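Tailspike protein (Acinetobacter phage vB_ApiP_P1, PDB 6E1R) probably binds and hydrolyses the capsular polysaccharide of its Acinetobacter host, as phage tailspikes do, helping the virus reach the cell surface. Local coordinates at the interface of chains A and B. Coordinates in Å, arbitrary orientation; residue numbers count along the deposited sequence, not the author numbering. Chains: chain A/B, Tailspike protein.

Contact 1: the interface of chains A and B. Residues chain A 405, 414-415; chain B 386, 417-419.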
ATOM      1  N   ARG A 405      17.903  -1.900  14.168  1.00 28.92           N
ATOM      2  CA  ARG A 405      18.266  -0.515  13.902  1.00 32.81           C
ATOM      3  C   ARG A 405      17.047   0.398  13.968  1.00 36.59           C
ATOM      4  O   ARG A 405      15.964   0.053  13.487  1.00 35.13           O
ATOM      5  CB  ARG A 405      18.927  -0.393  12.530  1.00 31.13           C
ATOM      6  CG  ARG A 405      19.817   0.830  12.376  1.00 33.59           C
ATOM      7  CD  ARG A 405      20.491   0.849  11.014  1.00 31.77           C
ATOM      8  NE  ARG A 405      21.513   1.886  10.914  1.00 36.30           N
ATOM      9  CZ  ARG A 405      22.096   2.253   9.777  1.00 38.24           C
ATOM     10  NH1 ARG A 405      21.753   1.669   8.635  1.00 41.00           N
ATOM     11  NH2 ARG A 405      23.018   3.205   9.778  1.00 34.92           N
ATOM     12  N   ASN A 414      19.740  -3.117   9.929  1.00 30.92           N
ATOM     13  CA  ASN A 414      18.501  -2.949   9.177  1.00 34.83           C
ATOM     14  C   ASN A 414      17.862  -4.292   8.858  1.00 39.23           C
ATOM     15  O   ASN A 414      16.632  -4.393   8.795  1.00 43.80           O
ATOM     16  CB  ASN A 414      18.760  -2.170   7.888  1.00 34.59           C
ATOM     17  CG  ASN A 414      19.238  -0.758   8.145  1.00 41.80           C
ATOM     18  OD1 ASN A 414      20.435  -0.479   8.102  1.00 50.09           O
ATOM     19  ND2 ASN A 414      18.302   0.142   8.419  1.00 47.83           N
ATOM     20  N   ALA A 415      18.675  -5.325   8.661  1.00 32.86           N
ATOM     21  CA  ALA A 415      18.185  -6.653   8.323  1.00 33.75           C
ATOM     22  C   ALA A 415      19.238  -7.668   8.738  1.00 39.43           C
ATOM     23  O   ALA A 415      20.365  -7.314   9.094  1.00 48.37           O
ATOM     24  CB  ALA A 415      17.865  -6.770   6.830  1.00 33.78           C
TER
ATOM     25  N   GLU B 386      16.466   7.359   2.720  1.00 40.22           N
ATOM     26  CA  GLU B 386      16.425   6.040   3.341  1.00 36.30           C
ATOM     27  C   GLU B 386      16.500   4.933   2.298  1.00 37.36           C
ATOM     28  O   GLU B 386      17.075   3.871   2.565  1.00 36.25           O
ATOM     29  CB  GLU B 386      15.163   5.893   4.191  1.00 37.49           C
ATOM     30  CG  GLU B 386      15.108   4.614   5.022  1.00 39.27           C
ATOM     31  CD  GLU B 386      16.179   4.560   6.100  1.00 39.04           C
ATOM     32  OE1 GLU B 386      16.584   5.631   6.598  1.00 39.84           O
ATOM     33  OE2 GLU B 386      16.613   3.442   6.454  1.00 36.87           O
ATOM     34  N   SER B 417      23.134   4.519   4.304  1.00 43.27           N
ATOM     35  CA  SER B 417      23.783   3.464   5.067  1.00 42.91           C
ATOM     36  C   SER B 417      22.825   2.302   5.275  1.00 41.37           C
ATOM     37  O   SER B 417      21.605   2.479   5.335  1.00 38.21           O
ATOM     38  CB  SER B 417      24.285   3.980   6.421  1.00 44.42           C
ATOM     39  OG  SER B 417      23.204   4.370   7.250  1.00 48.63           O
ATOM     40  N   ARG B 418      23.400   1.105   5.386  1.00 45.98           N
ATOM     41  CA  ARG B 418      22.676  -0.114   5.719  1.00 41.28           C
ATOM     42  C   ARG B 418      23.574  -0.994   6.574  1.00 40.09           C
ATOM     43  O   ARG B 418      24.772  -1.105   6.310  1.00 47.37           O
ATOM     44  CB  ARG B 418      22.238  -0.882   4.466  1.00 43.36           C
ATOM     45  CG  ARG B 418      21.018  -0.313   3.771  1.00 45.73           C
ATOM     46  CD  ARG B 418      19.788  -0.385   4.662  1.00 44.07           C
ATOM     47  NE  ARG B 418      18.571  -0.065   3.923  1.00 39.66           N
ATOM     48  CZ  ARG B 418      18.149   1.172   3.680  1.00 39.05           C
ATOM     49  NH1 ARG B 418      18.845   2.210   4.122  1.00 36.69           N
ATOM     50  NH2 ARG B 418      17.030   1.370   2.996  1.00 42.54           N
ATOM     51  N   ASN B 419      22.993  -1.623   7.592  1.00 38.32           N
ATOM     52  CA  ASN B 419      23.727  -2.519   8.476  1.00 39.08           C
ATOM     53  C   ASN B 419      23.088  -3.899   8.428  1.00 43.19           C
ATOM     54  O   ASN B 419      21.898  -4.044   8.726  1.00 47.96           O
ATOM     55  CB  ASN B 419      23.744  -1.984   9.909  1.00 36.61           C
ATOM     56  CG  ASN B 419      24.521  -0.689  10.041  1.00 36.84           C
ATOM     57  OD1 ASN B 419      25.304  -0.327   9.162  1.00 31.50           O
ATOM     58  ND2 ASN B 419      24.310   0.018  11.147  1.00 36.16           N
TER
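One face of the A:Arg405 guanidinium is covered by the amide of B:Asn419, whose nitrogen ND2 lies 3.3 Å above the guanidinium plane, towards its rim rather than over its centre. The two planes are 22° apart, close enough to parallel to count as a stack, although the side chains themselves cross at about a right angle. At the guanidinium edge, in plane, come the amide carbon of A:Asn414 and the carbonyl carbon of B:Ser417. A:Arg405 extends from CG to NE, with CG opposite the backbone N (chi1 -157°), which carries the charged group over to chain B. There A:Arg405 NH2 donates to the hydroxyl OG of B:Ser417 at 2.8 Å, with the oxygen tilted somewhat from the guanidinium plane; NH1 makes weak bonds to the same hydroxyl and to the B:Ser417 carbonyl.

A:Arg405 NH1 also holds the amide of A:Asn414 within its own chain, giving a bond to OD1 at 2.6 Å that lies in the carbonyl plane and on a lone pair. The same A:Asn414 OD1 accepts the backbone N of B:Asn419 at 2.8 Å, again on a lone pair. Two donors, one from each chain, hold OD1, which should limit the rotation of the amide. The backbone N of A:Asn414 in turn donates to O of B:Asn419 at 2.6 Å, so the asparagine pairs with both backbone polar groups of that residue. Its amide carbon CG packs on CD of B:Arg418 at 3.5 Å.

In the second shell, B:Arg418 bends at chi2 and turns end-on to the carbonyl O of B:Glu386, gripping it with NH1 and NH2. B:Arg418 NH1 also bonds O of B:Ser417 at 3.0 Å, which should steady the strand that receives A:Arg405.

The site lies just beyond the parallel beta-helix, where loop residues of chain A meet strand 417-420 of chain B before the chains run on to the C-terminal domain.

Contact 2: the interface of chains A and B. Residues chain A 364, 390, 392, 407; chain B 328, 330, 355, 357.
Aromatic packing centres on B:Phe328, whose ring tip enters between side chains of chain A. Its CZ stands 3.3 Å above the imidazole plane of A:His392, over the centre of that ring, with the two planes inclined at 57°. The phenyl group thus presents an edge to the histidine face. On one face of B:Phe328 itself lies the rim of A:Tyr364, its CE2 4.1 Å above the plane and over the ring centre; these rings are nearly perpendicular, at 85°. The opposite face is backed by B:Tyr355 from the same chain, CD2 lying towards the rim. B:Phe328 has CG between its backbone N and carbonyl carbon (chi1 62°), a placement that sends the ring towards chain A, where it is held between the two tyrosines.

Aliphatic contacts surround this aromatic group. A:Leu407 buries 66 Å² against chain B, and its methyl CD1 reaches CE1 of B:Tyr355 at 3.6 Å as the two side chains pass in opposite directions. The same methyl also touches CB of B:Pro330 and CE2 of B:Phe328, joining all three residues. The second methyl of A:Leu407, CD2, runs alongside CG of B:Lys357 at 4.1 Å, meeting the aliphatic part of the lysine rather than its amine. The ring of B:Pro330 crosses A:Tyr364 at about a right angle, its CD 3.6 Å from CD2 of A:Tyr364, and its CB lies against the carbonyl O of A:Ala390.

Polar interaction is slight: the backbone N of B:Phe328 makes a weak hydrogen bond to the phenolic OH of A:Tyr364 at 3.5 Å.

With little directional bonding, the patch depends on shape and on apolar surface. It forms a hydrophobic seam between adjacent subunits that probably helps hold their beta-helices side by side in the tailspike trimer.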
ATOM      1  N   TYR A 364       6.445   4.532  13.988  1.00 32.04           N
ATOM      2  CA  TYR A 364       6.679   5.645  14.900  1.00 33.54           C
ATOM      3  C   TYR A 364       5.886   5.425  16.179  1.00 35.58           C
ATOM      4  O   TYR A 364       4.675   5.192  16.125  1.00 44.08           O
ATOM      5  CB  TYR A 364       6.272   6.969  14.239  1.00 31.02           C
ATOM      6  CG  TYR A 364       6.571   8.211  15.047  1.00 34.96           C
ATOM      7  CD1 TYR A 364       5.667   8.688  15.987  1.00 38.90           C
ATOM      8  CD2 TYR A 364       7.747   8.923  14.851  1.00 38.56           C
ATOM      9  CE1 TYR A 364       5.933   9.829  16.723  1.00 42.38           C
ATOM     10  CE2 TYR A 364       8.022  10.065  15.581  1.00 40.82           C
ATOM     11  CZ  TYR A 364       7.112  10.514  16.514  1.00 42.17           C
ATOM     12  OH  TYR A 364       7.382  11.651  17.240  1.00 44.15           O
ATOM     13  N   ALA A 390      13.952   3.483   8.835  1.00 39.70           N
ATOM     14  CA  ALA A 390      13.282   4.746   9.150  1.00 37.83           C
ATOM     15  C   ALA A 390      12.301   4.614  10.312  1.00 39.21           C
ATOM     16  O   ALA A 390      11.321   5.355  10.397  1.00 43.48           O
ATOM     17  CB  ALA A 390      12.575   5.316   7.917  1.00 37.37           C
ATOM     18  N   HIS A 392      11.257   4.958  14.282  1.00 43.54           N
ATOM     19  CA  HIS A 392      11.555   5.712  15.492  1.00 43.55           C
ATOM     20  C   HIS A 392      10.815   5.074  16.657  1.00 45.87           C
ATOM     21  O   HIS A 392       9.580   5.052  16.674  1.00 42.27           O
ATOM     22  CB  HIS A 392      11.164   7.184  15.360  1.00 36.80           C
ATOM     23  CG  HIS A 392      11.352   7.964  16.625  1.00 36.51           C
ATOM     24  ND1 HIS A 392      12.583   8.128  17.221  1.00 36.60           N
ATOM     25  CD2 HIS A 392      10.463   8.612  17.415  1.00 38.35           C
ATOM     26  CE1 HIS A 392      12.446   8.849  18.321  1.00 37.17           C
ATOM     27  NE2 HIS A 392      11.169   9.156  18.460  1.00 36.37           N
ATOM     28  N   LEU A 407      16.137   5.003  14.101  1.00 47.78           N
ATOM     29  CA  LEU A 407      16.700   6.310  13.772  1.00 46.78           C
ATOM     30  C   LEU A 407      17.592   6.830  14.894  1.00 48.74           C
ATOM     31  O   LEU A 407      18.615   7.475  14.633  1.00 46.53           O
ATOM     32  CB  LEU A 407      15.578   7.303  13.472  1.00 43.78           C
ATOM     33  CG  LEU A 407      14.827   7.097  12.155  1.00 38.55           C
ATOM     34  CD1 LEU A 407      13.743   8.149  11.984  1.00 36.43           C
ATOM     35  CD2 LEU A 407      15.791   7.118  10.980  1.00 36.70           C
TER
ATOM     36  N   PHE B 328       8.308  14.318  15.227  1.00 32.58           N
ATOM     37  CA  PHE B 328       8.772  14.473  13.856  1.00 35.71           C
ATOM     38  C   PHE B 328       8.211  13.354  12.993  1.00 38.78           C
ATOM     39  O   PHE B 328       7.730  12.334  13.494  1.00 39.39           O
ATOM     40  CB  PHE B 328      10.305  14.491  13.787  1.00 37.13           C
ATOM     41  CG  PHE B 328      10.952  13.220  14.265  1.00 37.83           C
ATOM     42  CD1 PHE B 328      11.240  13.038  15.609  1.00 33.87           C
ATOM     43  CD2 PHE B 328      11.288  12.216  13.372  1.00 39.36           C
ATOM     44  CE1 PHE B 328      11.838  11.874  16.055  1.00 31.33           C
ATOM     45  CE2 PHE B 328      11.888  11.048  13.812  1.00 38.58           C
ATOM     46  CZ  PHE B 328      12.163  10.878  15.155  1.00 33.49           C
ATOM     47  N   PRO B 330       9.143  10.379  10.738  1.00 39.35           N
ATOM     48  CA  PRO B 330      10.337   9.548  10.550  1.00 40.04           C
ATOM     49  C   PRO B 330      10.601   9.249   9.084  1.00 44.95           C
ATOM     50  O   PRO B 330      11.757   9.132   8.664  1.00 50.87           O
ATOM     51  CB  PRO B 330      10.001   8.274  11.330  1.00 35.80           C
ATOM     52  CG  PRO B 330       8.518   8.188  11.262  1.00 34.04           C
ATOM     53  CD  PRO B 330       8.017   9.611  11.294  1.00 37.37           C
ATOM     54  N   TYR B 355      15.690  14.620   9.986  1.00 43.97           N
ATOM     55  CA  TYR B 355      14.374  14.042   9.765  1.00 41.81           C
ATOM     56  C   TYR B 355      13.481  15.007   8.995  1.00 41.35           C
ATOM     57  O   TYR B 355      13.582  16.225   9.170  1.00 44.85           O
ATOM     58  CB  TYR B 355      13.705  13.675  11.097  1.00 35.94           C
ATOM     59  CG  TYR B 355      14.616  12.917  12.032  1.00 37.85           C
ATOM     60  CD1 TYR B 355      15.092  11.656  11.696  1.00 37.24           C
ATOM     61  CD2 TYR B 355      15.002  13.460  13.251  1.00 40.63           C
ATOM     62  CE1 TYR B 355      15.930  10.958  12.545  1.00 35.64           C
ATOM     63  CE2 TYR B 355      15.839  12.768  14.108  1.00 41.63           C
ATOM     64  CZ  TYR B 355      16.298  11.518  13.750  1.00 40.45           C
ATOM     65  OH  TYR B 355      17.131  10.825  14.600  1.00 45.46           O
ATOM     66  N   LYS B 357      13.401  11.138   6.812  1.00 38.97           N
ATOM     67  CA  LYS B 357      14.041  10.409   5.730  1.00 37.80           C
ATOM     68  C   LYS B 357      13.031  10.179   4.610  1.00 40.73           C
ATOM     69  O   LYS B 357      11.816  10.261   4.811  1.00 46.46           O
ATOM     70  CB  LYS B 357      14.599   9.073   6.223  1.00 36.21           C
ATOM     71  CG  LYS B 357      15.493   9.180   7.448  1.00 37.69           C
ATOM     72  CD  LYS B 357      16.689  10.079   7.188  1.00 39.17           C
ATOM     73  CE  LYS B 357      17.651  10.069   8.368  1.00 34.46           C
ATOM     74  NZ  LYS B 357      18.741  11.072   8.199  1.00 37.01           N
TER

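Contacts 1 and 2 are neighbours on one interface, their C-alpha centres about 13 Å apart, and share no residue. The chain A loop after strand 392-395 serves both, supplying A:Leu407 to contact 2 and A:Arg405 and A:Asn414 to contact 1. Along the spike, contact 2 lies at the end of the beta-helical body and contact 1 beyond it, towards the C-terminal domain. Between these two patches the contact changes from apolar packing to directional bonding near the end of the body. Repeated around the three-chain assembly, the pair probably helps join the subunits and may guide how the connecting segments leave the body.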